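Local coordinates for oxidoreductase, short chain dehydrogenase/reductase family protein (PDB 5FYD) that reduces the 7-oxo group of 7-oxolithocholate with NADPH to give ursodeoxycholate, working as a homodimer, at residues I13-E18 with S89-C93; F67-A73 with N113-T118; F119-F123 with F162-T167. All blocks are in the same frame, centred on the assembly; numbering follows the deposited sequence. Where two conformers were deposited one is given.

The three contacts join a central strand pair of the Rossmann fold to helices packed beside it; contacts 1 and 2 contain NADP(+)-binding residues. Contact 1 pairs the end of strand 10-14, which leads into the glycine-rich NADP(+) loop, with the end of strand 85-90; contact 2 docks the loop after strand 60-64 on helix 105-132; contact 3 sets that helix beside helix 154-173. Their centres lie 12 to 13 Å apart. Tyr90 OH is 2.6 Å from Val114 O, a probable hydrogen bond, and its ring meets Phe119 edge-to-face. Ala92 CB packs 3.2 Å from Phe67 CD2. The Ile163 side chain is about 4 Å from that of Lys160, which probably lowers the pKa of the active-site tyrosine.

Contact 1. Residues I13-E18 with S89-C93; sequences ILGATE and SYVAC
This is a parallel strand pairing at the middle of a Rossmann fold, where strands 10-14 and 85-90 end at the NADP(+) site of a short-chain dehydrogenase. Both segments are extended at first, with Ile13 opposite Ser89 (CA to CA 5.1 Å) and Leu14 opposite Tyr90 (CA to CA 4.9 Å). Leu14 N donates to Ser89 O at 2.9 Å. Leu14 O then accepts from Val91 N at 2.9 Å and, weakly, from Ala92 N at 3.0 Å, because Val91 leaves the extended conformation (phi/psi -112/-26) and brings two successive amides to one carbonyl. The side chains of Ile13 and Ser89 lie on one sheet face, toward helix 19-30; those of Leu14 and Tyr90 lie on the other, toward helix 105-132. On the latter face Leu14 CB is 3.8 Å from Tyr90 CD1, with Tyr90 in the t rotamer and its OH hydrogen-bonded to Val114 O. On the former, Ile13 CG2 meets Val91 CG2 at 4.2 Å.

Past the strand, Gly15 takes phi/psi 108/67, a conformation that calls for glycine; a CB here would also clash with Ala92 N. It opens the glycine-rich turn of the fold, from which Thr17 and Glu18 contribute to the NADP(+) site. Glu18 is the N-cap of helix 19-30, its OE2 accepting a hydrogen bond from Gly21 N. Its chi1 and chi2 are both p, which curls the carboxylate back over the loop and places OE2 3.4 Å from Val91 CG1.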
ATOM      1  N   ILE A  13      22.027   5.501   6.657  1.00 10.78           N
ATOM      2  CA  ILE A  13      20.594   5.368   6.640  1.00 11.18           C
ATOM      3  C   ILE A  13      20.238   3.933   6.272  1.00 11.14           C
ATOM      4  O   ILE A  13      20.465   3.486   5.135  1.00 10.52           O
ATOM      5  CB  ILE A  13      19.936   6.349   5.641  1.00 11.58           C
ATOM      6  CG1 ILE A  13      20.456   7.789   5.873  1.00 11.92           C
ATOM      7  CG2 ILE A  13      18.416   6.262   5.715  1.00 11.79           C
ATOM      8  CD1 ILE A  13      20.371   8.288   7.300  1.00 12.28           C
ATOM      9  N   LEU A  14      19.656   3.226   7.233  1.00 11.25           N
ATOM     10  CA  LEU A  14      19.322   1.808   7.076  1.00 11.43           C
ATOM     11  C   LEU A  14      17.853   1.702   6.668  1.00 11.88           C
ATOM     12  O   LEU A  14      16.939   1.741   7.515  1.00 11.41           O
ATOM     13  CB  LEU A  14      19.625   1.044   8.360  1.00 11.95           C
ATOM     14  CG  LEU A  14      21.103   1.139   8.735  1.00 12.47           C
ATOM     15  CD1 LEU A  14      21.368   1.035  10.223  1.00 12.07           C
ATOM     16  CD2 LEU A  14      21.870   0.093   7.927  1.00 12.88           C
ATOM     17  N   GLY A  15      17.624   1.600   5.356  1.00 12.07           N
ATOM     18  CA  GLY A  15      16.293   1.616   4.774  1.00 13.20           C
ATOM     19  C   GLY A  15      16.075   2.930   4.060  1.00 14.17           C
ATOM     20  O   GLY A  15      15.229   3.721   4.466  1.00 15.53           O
ATOM     21  N   ALA A  16      16.819   3.143   2.974  1.00 14.85           N
ATOM     22  CA  ALA A  16      17.019   4.478   2.427  1.00 16.59           C
ATOM     23  C   ALA A  16      16.144   4.883   1.246  1.00 18.87           C
ATOM     24  O   ALA A  16      16.183   6.042   0.862  1.00 20.56           O
ATOM     25  CB  ALA A  16      18.472   4.645   2.042  1.00 15.80           C
ATOM     26  N   THR A  17      15.399   3.963   0.646  1.00 21.41           N
ATOM     27  CA  THR A  17      14.726   4.292  -0.624  1.00 26.35           C
ATOM     28  C   THR A  17      13.285   4.778  -0.487  1.00 31.21           C
ATOM     29  O   THR A  17      12.835   5.581  -1.293  1.00 37.27           O
ATOM     30  CB  THR A  17      14.810   3.141  -1.614  1.00 26.69           C
ATOM     31  OG1 THR A  17      14.567   1.907  -0.936  1.00 27.86           O
ATOM     32  CG2 THR A  17      16.213   3.117  -2.209  1.00 28.09           C
ATOM     33  N   GLU A  18      12.558   4.274   0.495  1.00 35.11           N
ATOM     34  CA  GLU A  18      11.193   4.762   0.715  1.00 38.92           C
ATOM     35  C   GLU A  18      11.218   6.156   1.369  1.00 33.18           C
ATOM     36  O   GLU A  18      12.226   6.562   1.928  1.00 33.32           O
ATOM     37  CB  GLU A  18      10.323   3.764   1.516  1.00 42.57           C
ATOM     38  CG  GLU A  18      10.946   3.054   2.720  1.00 45.67           C
ATOM     39  CD  GLU A  18      11.806   3.952   3.575  1.00 47.95           C
ATOM     40  OE1 GLU A  18      12.973   4.158   3.187  1.00 52.38           O
ATOM     41  OE2 GLU A  18      11.322   4.472   4.605  1.00 49.56           O
ATOM     42  N   SER A  89      20.568   6.002  11.329  1.00 10.58           N
ATOM     43  CA  SER A  89      19.112   5.896  11.501  1.00 10.29           C
ATOM     44  C   SER A  89      18.646   4.532  11.026  1.00 10.63           C
ATOM     45  O   SER A  89      18.922   4.168   9.882  1.00 10.62           O
ATOM     46  CB  SER A  89      18.345   6.970  10.729  1.00 10.43           C
ATOM     47  OG  SER A  89      16.958   6.797  10.870  1.00 10.68           O
ATOM     48  N   TYR A  90      17.915   3.816  11.885  1.00 10.64           N
ATOM     49  CA  TYR A  90      17.241   2.597  11.479  1.00 11.14           C
ATOM     50  C   TYR A  90      15.801   2.919  11.095  1.00 11.92           C
ATOM     51  O   TYR A  90      14.998   3.292  11.957  1.00 12.26           O
ATOM     52  CB  TYR A  90      17.294   1.529  12.559  1.00 11.15           C
ATOM     53  CG  TYR A  90      17.065   0.157  11.981  1.00 11.04           C
ATOM     54  CD1 TYR A  90      18.124  -0.531  11.418  1.00 11.00           C
ATOM     55  CD2 TYR A  90      15.823  -0.431  11.960  1.00 10.90           C
ATOM     56  CE1 TYR A  90      17.976  -1.776  10.869  1.00 11.48           C
ATOM     57  CE2 TYR A  90      15.647  -1.688  11.406  1.00 10.91           C
ATOM     58  CZ  TYR A  90      16.737  -2.366  10.849  1.00 10.96           C
ATOM     59  OH  TYR A  90      16.617  -3.634  10.273  1.00 11.27           O
ATOM     60  N   VAL A  91      15.522   2.809   9.794  1.00 12.39           N
ATOM     61  CA  VAL A  91      14.243   3.170   9.204  1.00 14.25           C
ATOM     62  C   VAL A  91      13.459   1.969   8.685  1.00 15.35           C
ATOM     63  O   VAL A  91      12.241   2.022   8.620  1.00 18.69           O
ATOM     64  CB  VAL A  91      14.439   4.134   7.996  1.00 15.42           C
ATOM     65  CG1 VAL A  91      13.085   4.633   7.480  1.00 16.41           C
ATOM     66  CG2 VAL A  91      15.336   5.284   8.371  1.00 15.36           C
ATOM     67  N   ALA A  92      14.132   0.890   8.326  1.00 15.98           N
ATOM     68  CA  ALA A  92      13.462  -0.224   7.672  1.00 16.20           C
ATOM     69  C   ALA A  92      12.447  -0.866   8.587  1.00 17.32           C
ATOM     70  O   ALA A  92      12.649  -0.915   9.799  1.00 16.75           O
ATOM     71  CB  ALA A  92      14.465  -1.268   7.266  1.00 16.79           C
ATOM     72  N   CYS A  93      11.364  -1.365   8.006  0.50 17.78           N
ATOM     73  CA  CYS A  93      10.374  -2.102   8.767  0.50 19.26           C
ATOM     74  C   CYS A  93       9.647  -3.069   7.860  0.50 18.00           C
ATOM     75  O   CYS A  93       9.444  -2.797   6.668  0.50 18.19           O
ATOM     76  CB  CYS A  93       9.374  -1.149   9.423  0.50 20.80           C
ATOM     77  SG  CYS A  93       8.158  -0.499   8.265  0.50 25.86           S
TER

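Contact 2. Residues F67-A73 with N113-T118; sequences FSQPGAA and NVNVVT
In this Rossmann-fold enzyme the loop after strand 60-64 docks on helix 105-132 through two backbone carbonyls, the Phe67 side chain and small residues. Phe67, part of the NADP(+) site, directs its CA-to-CB bond toward the helix while its ring (chi1 m) leads away; CB lies 4.2 Å from Val114 CG2 and CD1 3.7 Å from Thr118 CG2. Phe67 O is 2.8 Å from Thr118 OG1, which is also 3.0 Å from Asn113 O, so one hydroxyl proton has two possible acceptors. Ser68 comes closest to the helix backbone at Val114 (CA to CA 4.8 Å). Its O accepts from Asn113 ND2 at 2.9 Å, while its OG turns to Asp66 OD1. From Gln69 to Ala72 the chain makes a type II turn, with Gly71 at phi/psi 89/-3 serving as N-cap of helix 72-80. Ala72 and Ala73 begin that helix and point toward Thr118; Ala73 CB is 4.4 Å from Thr118 CG2. Across the interface, the helix widens into a pi-type turn at 113-117, with Thr118 N donating to Asn113 O at 2.8 Å. One water closes the seam, accepting from Ala73 N and donating to Thr118 OG1, each at 2.9 Å.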
ATOM      1  N   PHE A  67      17.301  -6.576   4.968  1.00 12.79           N
ATOM      2  CA  PHE A  67      17.383  -6.683   6.437  1.00 13.55           C
ATOM      3  C   PHE A  67      16.631  -7.868   7.040  1.00 12.91           C
ATOM      4  O   PHE A  67      16.776  -8.135   8.237  1.00 12.77           O
ATOM      5  CB  PHE A  67      16.896  -5.392   7.115  1.00 14.18           C
ATOM      6  CG  PHE A  67      17.644  -4.163   6.687  1.00 15.77           C
ATOM      7  CD1 PHE A  67      19.017  -4.160   6.570  1.00 17.04           C
ATOM      8  CD2 PHE A  67      16.958  -3.023   6.353  1.00 19.39           C
ATOM      9  CE1 PHE A  67      19.700  -3.023   6.162  1.00 17.84           C
ATOM     10  CE2 PHE A  67      17.627  -1.880   5.932  1.00 19.94           C
ATOM     11  CZ  PHE A  67      19.004  -1.881   5.841  1.00 18.20           C
ATOM     12  N   SER A  68      15.784  -8.530   6.239  1.00 12.98           N
ATOM     13  CA  SER A  68      15.110  -9.749   6.668  1.00 12.80           C
ATOM     14  C   SER A  68      16.040 -10.957   6.619  1.00 13.71           C
ATOM     15  O   SER A  68      15.637 -12.035   7.066  1.00 14.06           O
ATOM     16  CB  SER A  68      13.882 -10.048   5.791  1.00 13.53           C
ATOM     17  OG  SER A  68      14.264 -10.520   4.497  1.00 12.66           O
ATOM     18  N   GLN A  69      17.237 -10.812   6.036  1.00 14.33           N
ATOM     19  CA  GLN A  69      18.122 -11.961   5.763  1.00 16.37           C
ATOM     20  C   GLN A  69      19.307 -11.999   6.699  1.00 15.91           C
ATOM     21  O   GLN A  69      19.883 -10.953   7.039  1.00 13.91           O
ATOM     22  CB  GLN A  69      18.635 -11.904   4.325  1.00 17.93           C
ATOM     23  CG  GLN A  69      17.552 -12.015   3.267  1.00 20.36           C
ATOM     24  CD  GLN A  69      16.860 -13.359   3.318  1.00 23.86           C
ATOM     25  OE1 GLN A  69      17.520 -14.393   3.365  1.00 29.39           O
ATOM     26  NE2 GLN A  69      15.531 -13.355   3.376  1.00 27.15           N
ATOM     27  N   PRO A  70      19.737 -13.213   7.087  1.00 15.74           N
ATOM     28  CA  PRO A  70      20.950 -13.299   7.888  1.00 15.93           C
ATOM     29  C   PRO A  70      22.164 -12.741   7.128  1.00 15.58           C
ATOM     30  O   PRO A  70      22.255 -12.891   5.912  1.00 15.19           O
ATOM     31  CB  PRO A  70      21.118 -14.803   8.137  1.00 17.17           C
ATOM     32  CG  PRO A  70      20.251 -15.491   7.163  1.00 17.58           C
ATOM     33  CD  PRO A  70      19.178 -14.536   6.742  1.00 17.12           C
ATOM     34  N   GLY A  71      23.036 -12.073   7.858  1.00 16.37           N
ATOM     35  CA  GLY A  71      24.237 -11.446   7.303  1.00 16.02           C
ATOM     36  C   GLY A  71      24.070 -10.018   6.808  1.00 15.57           C
ATOM     37  O   GLY A  71      25.053  -9.400   6.361  1.00 16.51           O
ATOM     38  N   ALA A  72      22.854  -9.475   6.855  1.00 15.08           N
ATOM     39  CA  ALA A  72      22.611  -8.126   6.332  1.00 14.47           C
ATOM     40  C   ALA A  72      23.447  -7.105   7.098  1.00 14.48           C
ATOM     41  O   ALA A  72      24.146  -6.290   6.501  1.00 14.84           O
ATOM     42  CB  ALA A  72      21.127  -7.787   6.414  1.00 13.99           C
ATOM     43  N   ALA A  73      23.421  -7.175   8.419  1.00 13.89           N
ATOM     44  CA  ALA A  73      24.140  -6.207   9.241  1.00 14.70           C
ATOM     45  C   ALA A  73      25.642  -6.278   8.987  1.00 14.31           C
ATOM     46  O   ALA A  73      26.281  -5.259   8.823  1.00 13.67           O
ATOM     47  CB  ALA A  73      23.849  -6.418  10.713  1.00 15.15           C
ATOM     48  N   ASN A 113      13.780 -10.452  12.062  1.00 10.28           N
ATOM     49  CA  ASN A 113      15.062 -10.035  11.518  1.00 10.86           C
ATOM     50  C   ASN A 113      15.099  -8.551  11.179  1.00 11.05           C
ATOM     51  O   ASN A 113      16.050  -7.858  11.519  1.00 11.19           O
ATOM     52  CB  ASN A 113      15.420 -10.879  10.314  1.00 11.21           C
ATOM     53  CG  ASN A 113      15.916 -12.236  10.715  1.00 11.68           C
ATOM     54  OD1 ASN A 113      16.174 -12.483  11.893  1.00 11.56           O
ATOM     55  ND2 ASN A 113      16.081 -13.103   9.755  1.00 11.92           N
ATOM     56  N   VAL A 114      14.058  -8.061  10.536  1.00 11.38           N
ATOM     57  CA  VAL A 114      14.031  -6.636  10.160  1.00 11.73           C
ATOM     58  C   VAL A 114      13.869  -5.736  11.384  1.00 11.54           C
ATOM     59  O   VAL A 114      14.627  -4.770  11.566  1.00 11.89           O
ATOM     60  CB  VAL A 114      12.910  -6.315   9.122  1.00 11.89           C
ATOM     61  CG1 VAL A 114      12.927  -4.828   8.785  1.00 11.91           C
ATOM     62  CG2 VAL A 114      13.096  -7.132   7.851  1.00 12.12           C
ATOM     63  N   ASN A 115      12.897  -6.037  12.236  1.00 10.96           N
ATOM     64  CA  ASN A 115      12.488  -5.077  13.258  1.00 11.15           C
ATOM     65  C   ASN A 115      13.261  -5.213  14.567  1.00 11.46           C
ATOM     66  O   ASN A 115      13.283  -4.272  15.379  1.00 12.30           O
ATOM     67  CB  ASN A 115      10.979  -5.197  13.526  1.00 12.30           C
ATOM     68  CG  ASN A 115      10.144  -5.000  12.271  1.00 12.88           C
ATOM     69  OD1 ASN A 115      10.447  -4.160  11.418  1.00 14.15           O
ATOM     70  ND2 ASN A 115       9.086  -5.753  12.159  1.00 12.92           N
ATOM     71  N   VAL A 116      13.861  -6.376  14.785  1.00 10.15           N
ATOM     72  CA  VAL A 116      14.554  -6.686  16.047  1.00 10.82           C
ATOM     73  C   VAL A 116      16.034  -7.010  15.871  1.00 10.58           C
ATOM     74  O   VAL A 116      16.899  -6.348  16.475  1.00 11.31           O
ATOM     75  CB  VAL A 116      13.838  -7.823  16.809  1.00 10.97           C
ATOM     76  CG1 VAL A 116      14.559  -8.145  18.117  1.00 11.58           C
ATOM     77  CG2 VAL A 116      12.387  -7.415  17.088  1.00 11.32           C
ATOM     78  N   VAL A 117      16.353  -8.059  15.112  1.00 10.46           N
ATOM     79  CA  VAL A 117      17.725  -8.556  15.064  1.00 11.36           C
ATOM     80  C   VAL A 117      18.687  -7.663  14.278  1.00 11.06           C
ATOM     81  O   VAL A 117      19.737  -7.252  14.816  1.00 11.32           O
ATOM     82  CB  VAL A 117      17.793 -10.010  14.563  1.00 11.75           C
ATOM     83  CG1 VAL A 117      19.237 -10.483  14.425  1.00 12.34           C
ATOM     84  CG2 VAL A 117      16.969 -10.921  15.476  1.00 12.17           C
ATOM     85  N   THR A 118      18.377  -7.396  13.008  1.00 10.89           N
ATOM     86  CA  THR A 118      19.195  -6.479  12.221  1.00 11.36           C
ATOM     87  C   THR A 118      19.220  -5.106  12.858  1.00 10.69           C
ATOM     88  O   THR A 118      20.264  -4.489  12.938  1.00 10.04           O
ATOM     89  CB  THR A 118      18.732  -6.375  10.764  1.00 11.71           C
ATOM     90  OG1 THR A 118      18.716  -7.694  10.181  1.00 12.61           O
ATOM     91  CG2 THR A 118      19.662  -5.454   9.963  1.00 11.84           C
TER
HETATM   92  O   HOH W   1      21.426  -8.707   9.874  1.00 18.86           O

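Contact 3. Residues F119-F123 with F162-T167; sequences FLKCF and FILKMT
Phe119 dominates this near-parallel helix pair, with Phe123 and Met166 next in buried surface. The short axes of 119-123 and 162-167 come within 11.7 Å and cross at -25°, a spacing filled by large side chains; Phe119 and Ile163 have CA atoms 7.6 Å apart, Phe123 and Thr167 8.8 Å. Phe119 (chi1 t) is a knob in a hole formed by Phe162, Ile163, Met166 and Thr167. Ile163 CG1 stands over its ring face in a CH-pi contact, 3.7 Å from the centroid and 5° off the normal, while Met166 CB lies at the ring edge, 4.1 Å from CE2. One turn on, Phe123 (also t) brings CE2 to 4.0 Å from Met166 CG and 3.7 Å from Thr167 OG1. Met166, with chi1 t and chi2 p, lays its CG also 3.8 Å from Leu120 CD1. Thr167 OG1 is turned back to Ile163 O at 2.8 Å and also bonds Asn140 ND2.

Both helices belong to one layer over the parallel sheet of the Rossmann fold. Phe119 and Phe123 rest on strand 136-143, Thr167 on strand 179-186, and Cys122 faces helix 72-80 and strand 85-90.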
ATOM      1  N   PHE A 119      18.064  -4.662  13.340  1.00 10.25           N
ATOM      2  CA  PHE A 119      17.968  -3.428  14.116  1.00  9.84           C
ATOM      3  C   PHE A 119      18.998  -3.387  15.248  1.00  9.90           C
ATOM      4  O   PHE A 119      19.822  -2.466  15.299  1.00  9.70           O
ATOM      5  CB  PHE A 119      16.573  -3.250  14.701  1.00  9.73           C
ATOM      6  CG  PHE A 119      16.536  -2.275  15.828  1.00 10.01           C
ATOM      7  CD1 PHE A 119      16.793  -0.919  15.597  1.00 10.64           C
ATOM      8  CD2 PHE A 119      16.313  -2.690  17.127  1.00  9.83           C
ATOM      9  CE1 PHE A 119      16.777  -0.016  16.631  1.00 10.52           C
ATOM     10  CE2 PHE A 119      16.295  -1.774  18.169  1.00 10.02           C
ATOM     11  CZ  PHE A 119      16.537  -0.431  17.924  1.00 10.33           C
ATOM     12  N   LEU A 120      18.950  -4.380  16.134  1.00 10.04           N
ATOM     13  CA  LEU A 120      19.815  -4.350  17.306  1.00 10.62           C
ATOM     14  C   LEU A 120      21.296  -4.549  16.956  1.00 10.50           C
ATOM     15  O   LEU A 120      22.135  -3.943  17.591  1.00 10.29           O
ATOM     16  CB  LEU A 120      19.380  -5.354  18.371  1.00 11.47           C
ATOM     17  CG  LEU A 120      19.984  -5.053  19.757  1.00 12.28           C
ATOM     18  CD1 LEU A 120      19.532  -3.717  20.355  1.00 12.76           C
ATOM     19  CD2 LEU A 120      19.643  -6.173  20.729  1.00 13.06           C
ATOM     20  N   LYS A 121      21.604  -5.405  15.982  1.00 10.66           N
ATOM     21  CA  LYS A 121      22.989  -5.575  15.543  1.00 11.44           C
ATOM     22  C   LYS A 121      23.562  -4.234  15.111  1.00 11.22           C
ATOM     23  O   LYS A 121      24.665  -3.859  15.523  1.00 11.29           O
ATOM     24  CB  LYS A 121      23.088  -6.584  14.385  1.00 12.36           C
ATOM     25  CG  LYS A 121      22.939  -8.034  14.820  1.00 13.26           C
ATOM     26  CD  LYS A 121      23.126  -8.965  13.631  1.00 14.00           C
ATOM     27  CE  LYS A 121      23.313 -10.402  14.084  1.00 14.86           C
ATOM     28  NZ  LYS A 121      23.677 -11.232  12.897  1.00 15.54           N
ATOM     29  N   CYS A 122      22.792  -3.509  14.298  1.00 11.22           N
ATOM     30  CA  CYS A 122      23.241  -2.218  13.807  1.00 11.52           C
ATOM     31  C   CYS A 122      23.354  -1.235  14.949  1.00 11.19           C
ATOM     32  O   CYS A 122      24.361  -0.543  15.069  1.00 11.94           O
ATOM     33  CB  CYS A 122      22.318  -1.693  12.713  1.00 11.67           C
ATOM     34  SG  CYS A 122      22.461  -2.611  11.174  1.00 13.42           S
ATOM     35  N   PHE A 123      22.327  -1.159  15.790  1.00 10.31           N
ATOM     36  CA  PHE A 123      22.319  -0.187  16.898  1.00 10.68           C
ATOM     37  C   PHE A 123      23.516  -0.442  17.821  1.00 11.22           C
ATOM     38  O   PHE A 123      24.217   0.488  18.198  1.00 11.10           O
ATOM     39  CB  PHE A 123      21.034  -0.327  17.688  1.00 10.24           C
ATOM     40  CG  PHE A 123      20.647   0.844  18.572  1.00 10.09           C
ATOM     41  CD1 PHE A 123      21.255   2.096  18.536  1.00 10.20           C
ATOM     42  CD2 PHE A 123      19.555   0.666  19.425  1.00  9.80           C
ATOM     43  CE1 PHE A 123      20.825   3.111  19.373  1.00 10.04           C
ATOM     44  CE2 PHE A 123      19.099   1.675  20.235  1.00  9.72           C
ATOM     45  CZ  PHE A 123      19.735   2.907  20.209  1.00  9.91           C
ATOM     46  N   PHE A 162       9.685  -2.799  20.400  1.00  9.59           N
ATOM     47  CA  PHE A 162      11.068  -3.175  20.736  1.00  9.40           C
ATOM     48  C   PHE A 162      12.018  -2.023  20.391  1.00  9.19           C
ATOM     49  O   PHE A 162      12.846  -1.583  21.213  1.00  9.27           O
ATOM     50  CB  PHE A 162      11.466  -4.443  19.985  1.00  9.42           C
ATOM     51  CG  PHE A 162      12.797  -4.985  20.388  1.00  9.77           C
ATOM     52  CD1 PHE A 162      13.961  -4.502  19.826  1.00  9.90           C
ATOM     53  CD2 PHE A 162      12.874  -5.969  21.370  1.00 10.22           C
ATOM     54  CE1 PHE A 162      15.189  -5.004  20.206  1.00  9.94           C
ATOM     55  CE2 PHE A 162      14.080  -6.469  21.756  1.00 10.08           C
ATOM     56  CZ  PHE A 162      15.245  -6.003  21.168  1.00 10.07           C
ATOM     57  N   ILE A 163      11.877  -1.499  19.174  1.00  9.59           N
ATOM     58  CA  ILE A 163      12.717  -0.380  18.726  1.00  9.55           C
ATOM     59  C   ILE A 163      12.498   0.835  19.633  1.00  9.41           C
ATOM     60  O   ILE A 163      13.459   1.487  20.047  1.00  9.86           O
ATOM     61  CB  ILE A 163      12.427  -0.006  17.256  1.00  9.60           C
ATOM     62  CG1 ILE A 163      12.884  -1.149  16.335  1.00  9.70           C
ATOM     63  CG2 ILE A 163      13.072   1.326  16.889  1.00  9.72           C
ATOM     64  CD1 ILE A 163      12.446  -1.032  14.896  1.00  9.88           C
ATOM     65  N   LEU A 164      11.232   1.120  19.950  1.00  9.41           N
ATOM     66  CA  LEU A 164      10.900   2.266  20.801  1.00  9.34           C
ATOM     67  C   LEU A 164      11.590   2.141  22.169  1.00  9.24           C
ATOM     68  O   LEU A 164      12.359   3.018  22.590  1.00  8.96           O
ATOM     69  CB  LEU A 164       9.394   2.358  20.990  1.00  9.84           C
ATOM     70  CG  LEU A 164       8.862   3.429  21.936  1.00  9.97           C
ATOM     71  CD1 LEU A 164       9.227   4.856  21.555  1.00 10.54           C
ATOM     72  CD2 LEU A 164       7.361   3.252  22.020  1.00 10.94           C
ATOM     73  N   LYS A 165      11.303   1.058  22.855  1.00  9.37           N
ATOM     74  CA  LYS A 165      11.803   0.907  24.220  1.00  9.96           C
ATOM     75  C   LYS A 165      13.326   0.744  24.296  1.00 10.19           C
ATOM     76  O   LYS A 165      13.957   1.257  25.237  1.00  9.60           O
ATOM     77  CB  LYS A 165      11.079  -0.215  24.958  1.00 10.27           C
ATOM     78  CG  LYS A 165       9.578   0.008  25.142  1.00 11.31           C
ATOM     79  CD  LYS A 165       9.235   1.201  26.012  1.00 11.87           C
ATOM     80  CE  LYS A 165       7.911   1.834  25.609  1.00 12.31           C
ATOM     81  NZ  LYS A 165       7.740   3.123  26.272  1.00 12.38           N
ATOM     82  N   MET A 166      13.926   0.049  23.327  1.00  9.95           N
ATOM     83  CA  MET A 166      15.378  -0.057  23.287  1.00 10.02           C
ATOM     84  C   MET A 166      15.991   1.322  23.097  1.00  9.83           C
ATOM     85  O   MET A 166      16.964   1.671  23.747  1.00  9.56           O
ATOM     86  CB  MET A 166      15.853  -0.988  22.167  1.00 10.09           C
ATOM     87  CG  MET A 166      17.355  -1.290  22.250  1.00 10.94           C
ATOM     88  SD  MET A 166      17.654  -2.370  23.681  1.00 12.31           S
ATOM     89  CE  MET A 166      19.389  -2.128  23.986  1.00 12.23           C
ATOM     90  N   THR A 167      15.434   2.109  22.166  1.00  9.50           N
ATOM     91  CA  THR A 167      16.014   3.420  21.853  1.00  9.69           C
ATOM     92  C   THR A 167      15.785   4.404  22.992  1.00  9.89           C
ATOM     93  O   THR A 167      16.671   5.204  23.297  1.00 10.21           O
ATOM     94  CB  THR A 167      15.512   3.958  20.513  1.00  9.54           C
ATOM     95  OG1 THR A 167      15.742   2.975  19.502  1.00  9.83           O
ATOM     96  CG2 THR A 167      16.251   5.237  20.124  1.00  9.70           C
TER